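Local coordinates for protein leucine aminopeptidase (Legionella pneumophila, PDB 5GNE) that probably removes amino acids from the N-termini of peptides as a zinc-dependent aminopeptidase of the M28 family, at residues V54-Q66 against Y313-G325. Sequence-based numbering, arbitrary orientation.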
ATOM      1  N   VAL A  54      -1.448 -20.745  -2.049  1.00 48.17           N
ATOM      2  CA  VAL A  54      -0.764 -21.650  -2.963  1.00 53.42           C
ATOM      3  C   VAL A  54      -0.328 -20.964  -4.259  1.00 56.34           C
ATOM      4  O   VAL A  54       0.804 -21.131  -4.716  1.00 50.25           O
ATOM      5  CB  VAL A  54      -1.659 -22.866  -3.290  1.00 40.62           C
ATOM      6  CG1 VAL A  54      -1.027 -23.725  -4.331  1.00 53.62           C
ATOM      7  CG2 VAL A  54      -1.924 -23.664  -2.018  1.00 47.94           C
ATOM      8  N   CYS A  55      -1.240 -20.188  -4.835  1.00 53.19           N
ATOM      9  CA  CYS A  55      -1.101 -19.711  -6.199  1.00 43.21           C
ATOM     10  C   CYS A  55      -0.819 -18.227  -6.344  1.00 44.38           C
ATOM     11  O   CYS A  55      -0.622 -17.750  -7.463  1.00 42.78           O
ATOM     12  CB  CYS A  55      -2.367 -20.039  -6.980  1.00 39.15           C
ATOM     13  SG  CYS A  55      -2.663 -21.803  -7.184  1.00 80.62           S
ATOM     14  N   GLY A  56      -0.868 -17.481  -5.242  1.00 52.84           N
ATOM     15  CA  GLY A  56      -0.565 -16.058  -5.282  1.00 30.91           C
ATOM     16  C   GLY A  56      -1.772 -15.194  -5.555  1.00 37.46           C
ATOM     17  O   GLY A  56      -2.851 -15.663  -5.899  1.00 37.60           O
ATOM     18  N   ASN A  57      -1.571 -13.893  -5.442  1.00 49.26           N
ATOM     19  CA  ASN A  57      -2.616 -12.941  -5.732  1.00 42.30           C
ATOM     20  C   ASN A  57      -2.683 -12.708  -7.238  1.00 41.54           C
ATOM     21  O   ASN A  57      -1.867 -13.228  -7.969  1.00 39.46           O
ATOM     22  CB  ASN A  57      -2.356 -11.638  -4.977  1.00 39.33           C
ATOM     23  CG  ASN A  57      -3.569 -10.760  -4.918  1.00 39.62           C
ATOM     24  OD1 ASN A  57      -4.693 -11.243  -5.024  1.00 42.37           O
ATOM     25  ND2 ASN A  57      -3.357  -9.465  -4.743  1.00 45.06           N
ATOM     26  N   TYR A  58      -3.658 -11.934  -7.692  1.00 38.65           N
ATOM     27  CA  TYR A  58      -3.743 -11.576  -9.101  1.00 46.52           C
ATOM     28  C   TYR A  58      -3.620 -10.073  -9.317  1.00 42.49           C
ATOM     29  O   TYR A  58      -3.805  -9.282  -8.403  1.00 43.68           O
ATOM     30  CB  TYR A  58      -5.062 -12.057  -9.692  1.00 39.46           C
ATOM     31  CG  TYR A  58      -6.272 -11.327  -9.167  1.00 40.05           C
ATOM     32  CD1 TYR A  58      -6.810 -11.637  -7.920  1.00 32.77           C
ATOM     33  CD2 TYR A  58      -6.918 -10.404  -9.943  1.00 30.69           C
ATOM     34  CE1 TYR A  58      -7.925 -11.002  -7.455  1.00 32.37           C
ATOM     35  CE2 TYR A  58      -8.055  -9.763  -9.492  1.00 33.30           C
ATOM     36  CZ  TYR A  58      -8.553 -10.064  -8.259  1.00 42.24           C
ATOM     37  OH  TYR A  58      -9.681  -9.410  -7.822  1.00 46.65           O
ATOM     38  N   LEU A  59      -3.292  -9.691 -10.539  1.00 41.86           N
ATOM     39  CA  LEU A  59      -3.170  -8.282 -10.870  1.00 36.24           C
ATOM     40  C   LEU A  59      -4.290  -7.900 -11.825  1.00 33.64           C
ATOM     41  O   LEU A  59      -4.452  -8.525 -12.858  1.00 34.39           O
ATOM     42  CB  LEU A  59      -1.814  -8.014 -11.509  1.00 34.99           C
ATOM     43  CG  LEU A  59      -1.471  -6.578 -11.925  1.00 39.25           C
ATOM     44  CD1 LEU A  59      -1.334  -5.648 -10.704  1.00 30.04           C
ATOM     45  CD2 LEU A  59      -0.206  -6.591 -12.776  1.00 35.82           C
ATOM     46  N   ASN A  60      -5.087  -6.901 -11.495  1.00 37.49           N
ATOM     47  CA  ASN A  60      -6.050  -6.447 -12.474  1.00 37.14           C
ATOM     48  C   ASN A  60      -5.358  -5.560 -13.486  1.00 32.13           C
ATOM     49  O   ASN A  60      -4.746  -4.577 -13.121  1.00 39.33           O
ATOM     50  CB  ASN A  60      -7.210  -5.704 -11.829  1.00 30.67           C
ATOM     51  CG  ASN A  60      -8.350  -5.472 -12.810  1.00 35.43           C
ATOM     52  OD1 ASN A  60      -8.134  -4.975 -13.912  1.00 40.92           O
ATOM     53  ND2 ASN A  60      -9.552  -5.859 -12.433  1.00 41.49           N
ATOM     54  N   ALA A  61      -5.488  -5.897 -14.763  1.00 34.99           N
ATOM     55  CA  ALA A  61      -4.744  -5.197 -15.813  1.00 33.80           C
ATOM     56  C   ALA A  61      -5.388  -3.892 -16.235  1.00 42.24           C
ATOM     57  O   ALA A  61      -4.727  -3.070 -16.873  1.00 39.56           O
ATOM     58  CB  ALA A  61      -4.590  -6.064 -17.012  1.00 36.20           C
ATOM     59  N   GLU A  62      -6.660  -3.700 -15.896  1.00 31.28           N
ATOM     60  CA  GLU A  62      -7.382  -2.526 -16.384  1.00 39.86           C
ATOM     61  C   GLU A  62      -6.647  -1.185 -16.256  1.00 40.15           C
ATOM     62  O   GLU A  62      -6.697  -0.386 -17.174  1.00 50.89           O
ATOM     63  CB  GLU A  62      -8.756  -2.425 -15.721  1.00 42.32           C
ATOM     64  CG  GLU A  62      -9.645  -1.429 -16.439  1.00 77.61           C
ATOM     65  CD  GLU A  62     -11.055  -1.371 -15.874  1.00109.10           C
ATOM     66  OE1 GLU A  62     -11.358  -0.475 -15.052  1.00117.59           O
ATOM     67  OE2 GLU A  62     -11.877  -2.211 -16.292  1.00117.30           O
ATOM     68  N   PRO A  63      -5.968  -0.923 -15.127  1.00 47.95           N
ATOM     69  CA  PRO A  63      -5.303   0.384 -15.115  1.00 40.67           C
ATOM     70  C   PRO A  63      -4.209   0.502 -16.172  1.00 37.13           C
ATOM     71  O   PRO A  63      -3.866   1.607 -16.519  1.00 45.09           O
ATOM     72  CB  PRO A  63      -4.684   0.450 -13.712  1.00 39.99           C
ATOM     73  CG  PRO A  63      -5.546  -0.452 -12.888  1.00 38.95           C
ATOM     74  CD  PRO A  63      -5.896  -1.582 -13.807  1.00 36.00           C
ATOM     75  N   TYR A  64      -3.670  -0.605 -16.667  1.00 33.28           N
ATOM     76  CA  TYR A  64      -2.618  -0.520 -17.672  1.00 33.74           C
ATOM     77  C   TYR A  64      -3.157  -0.423 -19.109  1.00 40.22           C
ATOM     78  O   TYR A  64      -2.492   0.131 -19.993  1.00 51.24           O
ATOM     79  CB  TYR A  64      -1.658  -1.726 -17.561  1.00 34.58           C
ATOM     80  CG  TYR A  64      -0.951  -1.853 -16.211  1.00 44.52           C
ATOM     81  CD1 TYR A  64       0.284  -1.268 -16.002  1.00 33.20           C
ATOM     82  CD2 TYR A  64      -1.540  -2.536 -15.144  1.00 43.78           C
ATOM     83  CE1 TYR A  64       0.925  -1.387 -14.803  1.00 36.48           C
ATOM     84  CE2 TYR A  64      -0.899  -2.661 -13.921  1.00 35.03           C
ATOM     85  CZ  TYR A  64       0.336  -2.081 -13.760  1.00 43.82           C
ATOM     86  OH  TYR A  64       0.988  -2.179 -12.548  1.00 52.82           O
ATOM     87  N   ILE A  65      -4.358  -0.935 -19.349  1.00 33.39           N
ATOM     88  CA  ILE A  65      -4.868  -1.037 -20.711  1.00 40.14           C
ATOM     89  C   ILE A  65      -6.233  -0.380 -20.934  1.00 46.64           C
ATOM     90  O   ILE A  65      -6.661  -0.219 -22.084  1.00 55.95           O
ATOM     91  CB  ILE A  65      -4.953  -2.506 -21.145  1.00 38.80           C
ATOM     92  CG1 ILE A  65      -5.883  -3.305 -20.235  1.00 34.76           C
ATOM     93  CG2 ILE A  65      -3.591  -3.125 -21.141  1.00 32.09           C
ATOM     94  CD1 ILE A  65      -5.988  -4.746 -20.675  1.00 34.38           C
ATOM     95  N   GLN A  66      -6.899   0.004 -19.844  1.00 49.69           N
ATOM     96  CA  GLN A  66      -8.118   0.833 -19.898  1.00 60.72           C
ATOM     97  C   GLN A  66      -9.097   0.539 -21.011  1.00 61.98           C
ATOM     98  O   GLN A  66      -9.279   1.460 -21.812  1.00 79.70           O
ATOM     99  CB  GLN A  66      -7.796   2.333 -20.093  1.00 74.21           C
ATOM    100  CG  GLN A  66      -6.818   3.007 -19.158  1.00 88.54           C
ATOM    101  CD  GLN A  66      -5.412   3.101 -19.756  1.00 91.48           C
ATOM    102  OE1 GLN A  66      -5.070   2.390 -20.702  1.00 92.36           O
ATOM    103  NE2 GLN A  66      -4.589   3.974 -19.186  1.00 91.81           N
ATOM    104  N   TYR A 313       3.174 -13.305  -6.029  1.00 49.98           N
ATOM    105  CA  TYR A 313       2.879 -12.392  -7.128  1.00 43.87           C
ATOM    106  C   TYR A 313       1.816 -11.364  -6.739  1.00 44.40           C
ATOM    107  O   TYR A 313       0.871 -11.695  -6.024  1.00 53.23           O
ATOM    108  CB  TYR A 313       2.405 -13.189  -8.359  1.00 47.13           C
ATOM    109  CG  TYR A 313       2.042 -12.314  -9.533  1.00 46.46           C
ATOM    110  CD1 TYR A 313       2.992 -11.488 -10.108  1.00 45.58           C
ATOM    111  CD2 TYR A 313       0.749 -12.280 -10.033  1.00 37.59           C
ATOM    112  CE1 TYR A 313       2.677 -10.659 -11.151  1.00 52.10           C
ATOM    113  CE2 TYR A 313       0.421 -11.460 -11.084  1.00 47.11           C
ATOM    114  CZ  TYR A 313       1.394 -10.649 -11.637  1.00 46.46           C
ATOM    115  OH  TYR A 313       1.104  -9.823 -12.679  1.00 52.28           O
ATOM    116  N   ALA A 314       1.958 -10.133  -7.226  1.00 48.02           N
ATOM    117  CA  ALA A 314       0.944  -9.078  -7.025  1.00 46.23           C
ATOM    118  C   ALA A 314       0.624  -8.974  -5.540  1.00 43.06           C
ATOM    119  O   ALA A 314      -0.523  -8.916  -5.104  1.00 39.08           O
ATOM    120  CB  ALA A 314      -0.307  -9.364  -7.831  1.00 34.84           C
ATOM    121  N   CYS A 315       1.696  -8.990  -4.781  1.00 40.60           N
ATOM    122  CA  CYS A 315       1.669  -9.017  -3.345  1.00 45.44           C
ATOM    123  C   CYS A 315       0.902  -7.849  -2.729  1.00 50.31           C
ATOM    124  O   CYS A 315       0.028  -8.036  -1.865  1.00 46.20           O
ATOM    125  CB  CYS A 315       3.104  -9.019  -2.866  1.00 47.25           C
ATOM    126  SG  CYS A 315       3.236  -8.863  -0.981  1.00 63.75           S
ATOM    127  N   SER A 316       1.214  -6.638  -3.181  1.00 39.06           N
ATOM    128  CA  SER A 316       0.584  -5.476  -2.593  1.00 35.90           C
ATOM    129  C   SER A 316       0.823  -4.267  -3.474  1.00 33.29           C
ATOM    130  O   SER A 316       1.479  -4.385  -4.514  1.00 41.05           O
ATOM    131  CB  SER A 316       1.122  -5.242  -1.180  1.00 37.92           C
ATOM    132  OG  SER A 316       0.319  -4.301  -0.493  1.00 46.21           O
ATOM    133  N   ASP A 317       0.337  -3.103  -3.051  1.00 34.55           N
ATOM    134  CA  ASP A 317       0.262  -1.957  -3.960  1.00 33.08           C
ATOM    135  C   ASP A 317       1.615  -1.504  -4.506  1.00 41.79           C
ATOM    136  O   ASP A 317       1.673  -0.919  -5.584  1.00 37.01           O
ATOM    137  CB  ASP A 317      -0.450  -0.796  -3.268  1.00 31.50           C
ATOM    138  CG  ASP A 317      -1.869  -1.168  -2.864  1.00 39.22           C
ATOM    139  OD1 ASP A 317      -2.659  -1.457  -3.780  1.00 37.35           O
ATOM    140  OD2 ASP A 317      -2.195  -1.181  -1.642  1.00 37.04           O
ATOM    141  N   HIS A 318       2.691  -1.767  -3.760  1.00 39.82           N
ATOM    142  CA  HIS A 318       4.033  -1.419  -4.204  1.00 36.06           C
ATOM    143  C   HIS A 318       4.312  -1.948  -5.613  1.00 34.20           C
ATOM    144  O   HIS A 318       4.979  -1.281  -6.405  1.00 35.02           O
ATOM    145  CB  HIS A 318       5.084  -1.935  -3.213  1.00 36.40           C
ATOM    146  CG  HIS A 318       5.149  -3.421  -3.115  1.00 36.99           C
ATOM    147  ND1 HIS A 318       4.111  -4.180  -2.615  1.00 40.52           N
ATOM    148  CD2 HIS A 318       6.122  -4.297  -3.463  1.00 36.46           C
ATOM    149  CE1 HIS A 318       4.439  -5.460  -2.657  1.00 33.84           C
ATOM    150  NE2 HIS A 318       5.655  -5.557  -3.167  1.00 41.59           N
ATOM    151  N   VAL A 319       3.732  -3.100  -5.924  1.00 33.54           N
ATOM    152  CA  VAL A 319       3.856  -3.747  -7.234  1.00 34.22           C
ATOM    153  C   VAL A 319       3.449  -2.831  -8.386  1.00 36.08           C
ATOM    154  O   VAL A 319       4.100  -2.817  -9.430  1.00 38.99           O
ATOM    155  CB  VAL A 319       3.040  -5.066  -7.250  1.00 44.91           C
ATOM    156  CG1 VAL A 319       2.786  -5.574  -8.654  1.00 29.30           C
ATOM    157  CG2 VAL A 319       3.783  -6.124  -6.428  1.00 29.62           C
ATOM    158  N   ASN A 320       2.373  -2.079  -8.227  1.00 31.05           N
ATOM    159  CA  ASN A 320       1.989  -1.137  -9.277  1.00 42.42           C
ATOM    160  C   ASN A 320       3.025  -0.021  -9.485  1.00 52.35           C
ATOM    161  O   ASN A 320       3.293   0.400 -10.620  1.00 50.87           O
ATOM    162  CB  ASN A 320       0.615  -0.576  -8.996  1.00 26.57           C
ATOM    163  CG  ASN A 320      -0.484  -1.579  -9.309  1.00 33.88           C
ATOM    164  OD1 ASN A 320      -0.458  -2.223 -10.354  1.00 33.26           O
ATOM    165  ND2 ASN A 320      -1.432  -1.749  -8.386  1.00 34.71           N
ATOM    166  N   TRP A 321       3.637   0.437  -8.402  1.00 39.27           N
ATOM    167  CA  TRP A 321       4.708   1.405  -8.563  1.00 33.43           C
ATOM    168  C   TRP A 321       5.941   0.804  -9.279  1.00 43.36           C
ATOM    169  O   TRP A 321       6.456   1.405 -10.226  1.00 40.32           O
ATOM    170  CB  TRP A 321       5.110   1.997  -7.193  1.00 30.52           C
ATOM    171  CG  TRP A 321       4.048   2.865  -6.585  1.00 36.83           C
ATOM    172  CD1 TRP A 321       3.123   2.481  -5.664  1.00 30.96           C
ATOM    173  CD2 TRP A 321       3.759   4.262  -6.887  1.00 34.70           C
ATOM    174  NE1 TRP A 321       2.284   3.550  -5.350  1.00 31.06           N
ATOM    175  CE2 TRP A 321       2.657   4.648  -6.077  1.00 26.72           C
ATOM    176  CE3 TRP A 321       4.338   5.213  -7.737  1.00 31.02           C
ATOM    177  CZ2 TRP A 321       2.115   5.939  -6.100  1.00 25.81           C
ATOM    178  CZ3 TRP A 321       3.791   6.522  -7.764  1.00 33.56           C
ATOM    179  CH2 TRP A 321       2.693   6.863  -6.953  1.00 36.92           C
ATOM    180  N   THR A 322       6.446  -0.344  -8.822  1.00 38.10           N
ATOM    181  CA  THR A 322       7.650  -0.852  -9.437  1.00 42.24           C
ATOM    182  C   THR A 322       7.375  -1.245 -10.897  1.00 46.95           C
ATOM    183  O   THR A 322       8.242  -1.090 -11.736  1.00 40.44           O
ATOM    184  CB  THR A 322       8.296  -2.015  -8.662  1.00 55.10           C
ATOM    185  OG1 THR A 322       7.866  -3.279  -9.169  1.00 70.22           O
ATOM    186  CG2 THR A 322       7.973  -1.914  -7.222  1.00 35.83           C
ATOM    187  N   ASN A 323       6.176  -1.731 -11.206  1.00 46.80           N
ATOM    188  CA  ASN A 323       5.849  -2.023 -12.606  1.00 43.64           C
ATOM    189  C   ASN A 323       5.963  -0.813 -13.511  1.00 47.50           C
ATOM    190  O   ASN A 323       6.173  -0.974 -14.706  1.00 48.28           O
ATOM    191  CB  ASN A 323       4.427  -2.572 -12.746  1.00 38.82           C
ATOM    192  CG  ASN A 323       4.347  -4.028 -12.415  1.00 37.68           C
ATOM    193  OD1 ASN A 323       5.357  -4.675 -12.348  1.00 42.73           O
ATOM    194  ND2 ASN A 323       3.150  -4.550 -12.208  1.00 35.90           N
ATOM    195  N   GLU A 324       5.872   0.388 -12.947  1.00 40.08           N
ATOM    196  CA  GLU A 324       5.917   1.598 -13.761  1.00 35.84           C
ATOM    197  C   GLU A 324       7.211   2.364 -13.591  1.00 45.31           C
ATOM    198  O   GLU A 324       7.286   3.554 -13.917  1.00 45.78           O
ATOM    199  CB  GLU A 324       4.733   2.518 -13.429  1.00 37.74           C
ATOM    200  CG  GLU A 324       3.390   1.954 -13.825  1.00 51.31           C
ATOM    201  CD  GLU A 324       3.155   1.933 -15.344  1.00 59.09           C
ATOM    202  OE1 GLU A 324       4.093   2.192 -16.122  1.00 49.83           O
ATOM    203  OE2 GLU A 324       2.007   1.672 -15.758  1.00 64.93           O
ATOM    204  N   GLY A 325       8.237   1.679 -13.092  1.00 43.91           N
ATOM    205  CA  GLY A 325       9.561   2.267 -12.964  1.00 34.46           C
ATOM    206  C   GLY A 325       9.808   3.118 -11.731  1.00 40.30           C
ATOM    207  O   GLY A 325      10.813   3.803 -11.658  1.00 45.89           O
TER
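Leu59 and Tyr64 pack on residues 313-325, where a small N-terminal antiparallel sheet meets the M28 peptidase fold. Leu59 sits in strand 59-60, an outermost strand of that sheet. It faces the loop and short helix 318-323 of the catalytic part. The tight part is built round Leu59. Its CG lies anti to the backbone N (chi1 -179°), and the two methyl groups are spread over different partners. CD2 touches Tyr313 OH at 3.5 Å, and CD1 lies 3.6 Å from Asn320 OD1. The polar partner of Tyr313 OH is Leu82, outside the two segments. Ala314 closes the packing, with its CB 4.2 Å from Leu59 CB. The same methyl covers one face of its neighbour's ring, Tyr313, offset toward the rim. The Tyr313 side chain lies across Leu59, nearly perpendicular to it.

Asn57 ties the loop before the strand to residue 314. Its ND2 donates to Ala314 O at 2.9 Å, with the acceptor close to the amide plane. Asn57 N makes a weak bond to Tyr313 O. The Asn57 side chain lies about 7 Å from a bound zinc ion, so this end of the contact borders the metal site.

The other end is looser. The Glu324 carboxylate runs alongside the Tyr64 ring, the two planes only 21° apart, and both residues are partly exposed. Glu324 OE2 comes to 3.4 Å from Tyr64 CE1, but its hydrogen bond is to Gln250 on helix 243-254. Between these ends, two amides three residues apart, Asn320 and Asn323, grip the Tyr64 hydroxyl. Asn323 ND2 donates to Tyr64 OH at 3.2 Å, with the oxygen in its amide plane. Tyr64 OH in turn donates to Asn320 OD1 at 2.6 Å, meeting a lone pair in the carbonyl plane.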